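Local coordinates for protein putative NAD(P)H nitroreductase MhqN (Bacillus subtilis, PDB 3BEM) that is a putative FMN-dependent NAD(P)H nitroreductase, working as a homodimer, that may contribute to the breakdown of aromatic compounds, at residues V62-L65 with V69-K72; Q97-A102 with S129-R134. The protein carries 3 engineered substitutions. All coordinates share one frame; numbering follows the deposited sequence. Where two conformers were deposited one is given.

In the fold
Contact 1 is complete before contact 2 begins in the sequence, and both belong to the nitroreductase fold. Their centres are about 31 Å apart and their nearest atoms about 13 Å apart, so neither touches the other. What joins them is the antiparallel sheet: contact 1 ties its strand 59-64 to helix 67-76, while contact 2 starts in the loop after the adjacent strand, 88-95, and reaches helix 117-134. Each also borders the second subunit, in contact 1 through strand pairing and packing, in contact 2 through side chains including Arg134 and Phe130. The two thus pack separate parts of an FMN-binding subunit, each next to the dimer interface.

Contact 1 of 2, residues V62-L65 with V69-K72; sequences VTVL and VKEK
Val64 CG1 packs against Val69 CG1 at 3.6 Å, with Val69 CB almost as near, and this methyl pair is the tight part of the contact. The two valines cross at about a right angle. In both, CG1 stands anti to the backbone N (chi1 -173° in Val64, -178° in Val69), and these are the branches that meet. Beside them Lys70 CG packs on Val64 CG1 at 3.9 Å, while Lys70 CD lies against two carbonyl oxygens, 3.7 Å from Val64 O and 3.8 Å from Leu65 O. No hydrogen bond links the two segments, and the pair buries 158 Å² in all. Strand 59-64, outermost within this chain but continued by a parallel strand of the second subunit, runs through a short connection into helix 67-76, which packs back on the strand's end with the CA atoms of Val64 and Lys70 6.9 Å apart. Toward the helix the contact is loose at Leu65, whose CB points away and whose side chain packs instead on Leu40 and on Tyr217 of the second subunit. From CG onward Lys70 bends at chi3 and chi4, carrying NZ to Gln67 OE1 and to the carbonyls of Val83 and Ser86. Val69, partly exposed, also packs on Met218 of the second subunit.

Contact 2 of 2, residues Q97-A102 with S129-R134; sequences QAYQQA and SFYENR
Tyr99 lays its CB over the face of the Tyr131 ring, 4.0 Å from the centroid, and Tyr131 CB returns the contact over the Tyr99 ring at 4.2 Å. These are reciprocal CH-pi contacts: the ring planes lie 17° apart, but with centroids 5.7 Å apart the rings are displaced almost past each other, so each CB meets the opposite face and no full stack forms. With chi1 at 68°, Tyr99 CG sits between the backbone N and the carbonyl carbon, and the ring runs past Tyr131 in the opposite sense, bringing its hydroxyl to Glu132. Tyr99 OH donates a weak hydrogen bond of 2.8 Å to Glu132 OE2, which lies at the ring edge, with the carboxylate turned 67° from the ring plane. Lys139 NZ has the stronger hold on both groups, hydrogen-bonding Tyr99 OH and forming a salt bridge with Glu132 OE1, and Gln97 NE2 adds a weak bond to Tyr99 OH at 2.9 Å. A leucine in place of Tyr99 would probably leave Glu132 OE2 without its hydroxyl donor and Gln97 NE2 and Lys139 NZ without that partner. Tyr131 OH is hydrogen-bonded to His58, and the Tyr131 side chain lies about 7 Å from the bound FMN, nearest atoms. The contact thus packs a 3-10 turn, just ahead of helix 102-111, against helix 117-134 in the nitroreductase fold.

Contact 1 of 2, residues V62-L65 with V69-K72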
loop_
_atom_site.group_PDB
_atom_site.type_symbol
_atom_site.label_atom_id
_atom_site.label_comp_id
_atom_site.label_asym_id
_atom_site.label_seq_id
_atom_site.Cartn_x
_atom_site.Cartn_y
_atom_site.Cartn_z
ATOM N N VAL B 62 7.893 14.069 -2.207
ATOM C CA VAL B 62 8.399 15.396 -1.931
ATOM C C VAL B 62 8.506 15.451 -0.429
ATOM O O VAL B 62 7.492 15.330 0.293
ATOM C CB VAL B 62 7.514 16.465 -2.461
ATOM C CG1 VAL B 62 8.055 17.832 -2.027
ATOM C CG2 VAL B 62 7.440 16.341 -3.991
ATOM N N THR B 63 9.730 15.613 0.045
ATOM C CA THR B 63 10.020 15.526 1.469
ATOM C C THR B 63 10.357 16.903 2.030
ATOM O O THR B 63 11.385 17.493 1.662
ATOM C CB THR B 63 11.178 14.543 1.745
ATOM O OG1 THR B 63 10.880 13.275 1.134
ATOM C CG2 THR B 63 11.413 14.364 3.235
ATOM N N VAL B 64 9.483 17.400 2.901
ATOM C CA VAL B 64 9.571 18.769 3.396
ATOM C C VAL B 64 10.179 18.767 4.788
ATOM O O VAL B 64 9.565 18.289 5.758
ATOM C CB VAL B 64 8.194 19.477 3.417
ATOM C CG1 VAL B 64 8.363 20.973 3.783
ATOM C CG2 VAL B 64 7.477 19.283 2.039
ATOM N N LEU B 65 11.376 19.351 4.879
ATOM C CA LEU B 65 12.105 19.504 6.141
ATOM C C LEU B 65 12.006 20.950 6.601
ATOM O O LEU B 65 12.136 21.276 7.790
ATOM C CB LEU B 65 13.584 19.107 5.940
ATOM C CG LEU B 65 13.891 17.707 5.386
ATOM C CD1 LEU B 65 15.376 17.561 4.988
ATOM C CD2 LEU B 65 13.507 16.687 6.388
ATOM N N VAL B 69 7.885 26.061 5.438
ATOM C CA VAL B 69 6.991 25.382 4.497
ATOM C C VAL B 69 5.980 24.495 5.242
ATOM O O VAL B 69 4.814 24.464 4.909
ATOM C CB VAL B 69 7.728 24.570 3.437
ATOM C CG1 VAL B 69 6.740 23.939 2.493
ATOM C CG2 VAL B 69 8.697 25.464 2.630
ATOM N N LYS B 70 6.434 23.811 6.284
ATOM C CA LYS B 70 5.516 22.980 7.084
ATOM C C LYS B 70 4.431 23.820 7.740
ATOM O O LYS B 70 3.257 23.440 7.740
ATOM C CB LYS B 70 6.315 22.166 8.130
ATOM C CG LYS B 70 7.161 21.056 7.508
ATOM C CD LYS B 70 8.396 20.620 8.320
ATOM C CE LYS B 70 8.097 19.628 9.428
ATOM N NZ LYS B 70 7.380 20.230 10.636
ATOM N N GLU B 71 4.824 24.956 8.313
ATOM C CA GLU B 71 3.863 25.902 8.858
ATOM C C GLU B 71 2.839 26.261 7.795
ATOM O O GLU B 71 1.629 26.242 8.070
ATOM C CB GLU B 71 4.542 27.168 9.386
ATOM C CG GLU B 71 5.352 26.979 10.687
ATOM C CD GLU B 71 6.333 28.166 10.994
ATOM O OE1 GLU B 71 6.324 29.222 10.291
ATOM O OE2 GLU B 71 7.141 28.026 11.945
ATOM N N LYS B 72 3.312 26.552 6.578
ATOM C CA LYS B 72 2.428 26.910 5.467
ATOM C C LYS B 72 1.538 25.781 4.970
ATOM O O LYS B 72 0.502 26.044 4.373
ATOM C CB LYS B 72 3.218 27.495 4.289
ATOM C CG LYS B 72 3.916 28.816 4.565
ATOM C CD LYS B 72 4.864 29.178 3.407
#

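Contact 2 of 2, residues Q97-A102 with S129-R134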
loop_
_atom_site.group_PDB
_atom_site.type_symbol
_atom_site.label_atom_id
_atom_site.label_comp_id
_atom_site.label_asym_id
_atom_site.label_seq_id
_atom_site.Cartn_x
_atom_site.Cartn_y
_atom_site.Cartn_z
ATOM N N GLN B 97 1.165 9.423 -15.545
ATOM C CA GLN B 97 1.798 9.115 -16.858
ATOM C C GLN B 97 3.028 8.206 -16.712
ATOM O O GLN B 97 3.937 8.226 -17.549
ATOM C CB GLN B 97 2.186 10.431 -17.570
ATOM C CG GLN B 97 1.016 11.354 -17.787
ATOM C CD GLN B 97 -0.117 10.690 -18.574
ATOM O OE1 GLN B 97 -1.279 10.766 -18.189
ATOM N NE2 GLN B 97 0.228 10.020 -19.660
ATOM N N ALA B 98 3.054 7.403 -15.625
ATOM C CA ALA B 98 4.216 6.514 -15.335
ATOM C C ALA B 98 4.582 5.640 -16.529
ATOM O O ALA B 98 5.743 5.376 -16.786
ATOM C CB ALA B 98 3.931 5.612 -14.111
ATOM N N TYR B 99 3.582 5.204 -17.278
ATOM C CA TYR B 99 3.820 4.261 -18.330
ATOM C C TYR B 99 4.704 4.815 -19.437
ATOM O O TYR B 99 5.337 4.057 -20.162
ATOM C CB TYR B 99 2.493 3.807 -18.909
ATOM C CG TYR B 99 1.746 4.887 -19.646
ATOM C CD1 TYR B 99 0.916 5.777 -18.963
ATOM C CD2 TYR B 99 1.884 5.050 -21.018
ATOM C CE1 TYR B 99 0.238 6.767 -19.631
ATOM C CE2 TYR B 99 1.211 6.058 -21.685
ATOM C CZ TYR B 99 0.380 6.896 -20.972
ATOM O OH TYR B 99 -0.275 7.896 -21.637
ATOM N N GLN B 100 4.729 6.142 -19.571
ATOM C CA GLN B 100 5.620 6.804 -20.556
ATOM C C GLN B 100 7.087 6.560 -20.325
ATOM O O GLN B 100 7.894 6.791 -21.225
ATOM C CB GLN B 100 5.372 8.318 -20.616
ATOM C CG GLN B 100 4.027 8.638 -21.232
ATOM C CD GLN B 100 3.557 10.093 -21.057
ATOM O OE1 GLN B 100 2.489 10.452 -21.544
ATOM N NE2 GLN B 100 4.339 10.920 -20.367
ATOM N N GLN B 101 7.478 6.113 -19.135
ATOM C CA GLN B 101 8.893 5.811 -18.898
ATOM C C GLN B 101 9.235 4.343 -19.120
ATOM O O GLN B 101 10.315 3.914 -18.783
ATOM C CB GLN B 101 9.314 6.194 -17.499
ATOM C CG GLN B 101 9.023 7.619 -17.090
ATOM C CD GLN B 101 9.555 7.925 -15.699
ATOM O OE1 GLN B 101 10.545 7.330 -15.248
ATOM N NE2 GLN B 101 8.906 8.861 -15.010
ATOM N N ALA B 102 8.307 3.554 -19.644
ATOM C CA ALA B 102 8.614 2.145 -19.942
ATOM C C ALA B 102 9.869 2.008 -20.837
ATOM O O ALA B 102 10.767 1.239 -20.540
ATOM C CB ALA B 102 7.406 1.444 -20.597
ATOM N N SER B 129 0.486 0.046 -24.085
ATOM C CA SER B 129 -0.853 -0.232 -24.512
ATOM C C SER B 129 -1.758 -0.738 -23.386
ATOM O O SER B 129 -2.924 -0.456 -23.417
ATOM C CB SER B 129 -0.877 -1.186 -25.719
ATOM O OG SER B 129 -0.525 -2.490 -25.336
ATOM N N PHE B 130 -1.217 -1.461 -22.411
ATOM C CA PHE B 130 -2.005 -1.852 -21.235
ATOM C C PHE B 130 -2.658 -0.609 -20.587
ATOM O O PHE B 130 -3.854 -0.593 -20.315
ATOM C CB PHE B 130 -1.144 -2.582 -20.203
ATOM C CG PHE B 130 -1.937 -3.285 -19.145
ATOM C CD1 PHE B 130 -2.300 -2.636 -17.982
ATOM C CD2 PHE B 130 -2.322 -4.607 -19.310
ATOM C CE1 PHE B 130 -3.018 -3.268 -16.992
ATOM C CE2 PHE B 130 -3.048 -5.253 -18.326
ATOM C CZ PHE B 130 -3.417 -4.573 -17.171
ATOM N N TYR B 131 -1.881 0.445 -20.374
ATOM C CA TYR B 131 -2.382 1.673 -19.816
ATOM C C TYR B 131 -3.273 2.464 -20.775
ATOM O O TYR B 131 -4.392 2.806 -20.447
ATOM C CB TYR B 131 -1.236 2.576 -19.327
ATOM C CG TYR B 131 -0.668 2.115 -17.989
ATOM C CD1 TYR B 131 0.110 0.954 -17.894
ATOM C CD2 TYR B 131 -0.986 2.794 -16.815
ATOM C CE1 TYR B 131 0.624 0.534 -16.675
ATOM C CE2 TYR B 131 -0.453 2.379 -15.567
ATOM C CZ TYR B 131 0.320 1.235 -15.508
ATOM O OH TYR B 131 0.772 0.816 -14.277
ATOM N N GLU B 132 -2.780 2.720 -21.969
ATOM C CA GLU B 132 -3.573 3.504 -22.930
ATOM C C GLU B 132 -4.898 2.827 -23.288
ATOM O O GLU B 132 -5.904 3.515 -23.438
ATOM C CB GLU B 132 -2.772 3.796 -24.206
ATOM C CG GLU B 132 -1.507 4.625 -24.031
ATOM C CD GLU B 132 -1.740 6.132 -23.902
ATOM O OE1 GLU B 132 -2.851 6.576 -23.460
ATOM O OE2 GLU B 132 -0.776 6.875 -24.246
ATOM N N ASN B 133 -4.911 1.496 -23.419
ATOM C CA ASN B 133 -6.158 0.793 -23.722
ATOM C C ASN B 133 -7.214 0.960 -22.627
ATOM O O ASN B 133 -8.398 0.974 -22.914
ATOM C CB ASN B 133 -5.945 -0.706 -23.991
ATOM C CG ASN B 133 -5.209 -0.986 -25.321
ATOM O OD1 ASN B 133 -5.010 -0.101 -26.177
ATOM N ND2 ASN B 133 -4.765 -2.228 -25.479
ATOM N N ARG B 134 -6.775 1.067 -21.377
ATOM C CA ARG B 134 -7.688 1.139 -20.248
ATOM C C ARG B 134 -8.154 2.579 -20.011
ATOM O O ARG B 134 -9.300 2.796 -19.621
ATOM C CB ARG B 134 -7.073 0.524 -18.978
ATOM C CG ARG B 134 -6.927 -0.989 -19.040
ATOM C CD ARG B 134 -6.772 -1.642 -17.668
ATOM N NE ARG B 134 -6.978 -3.090 -17.743
ATOM C CZ ARG B 134 -7.215 -3.886 -16.700
ATOM N NH1 ARG B 134 -7.266 -3.394 -15.463
ATOM N NH2 ARG B 134 -7.388 -5.184 -16.889
#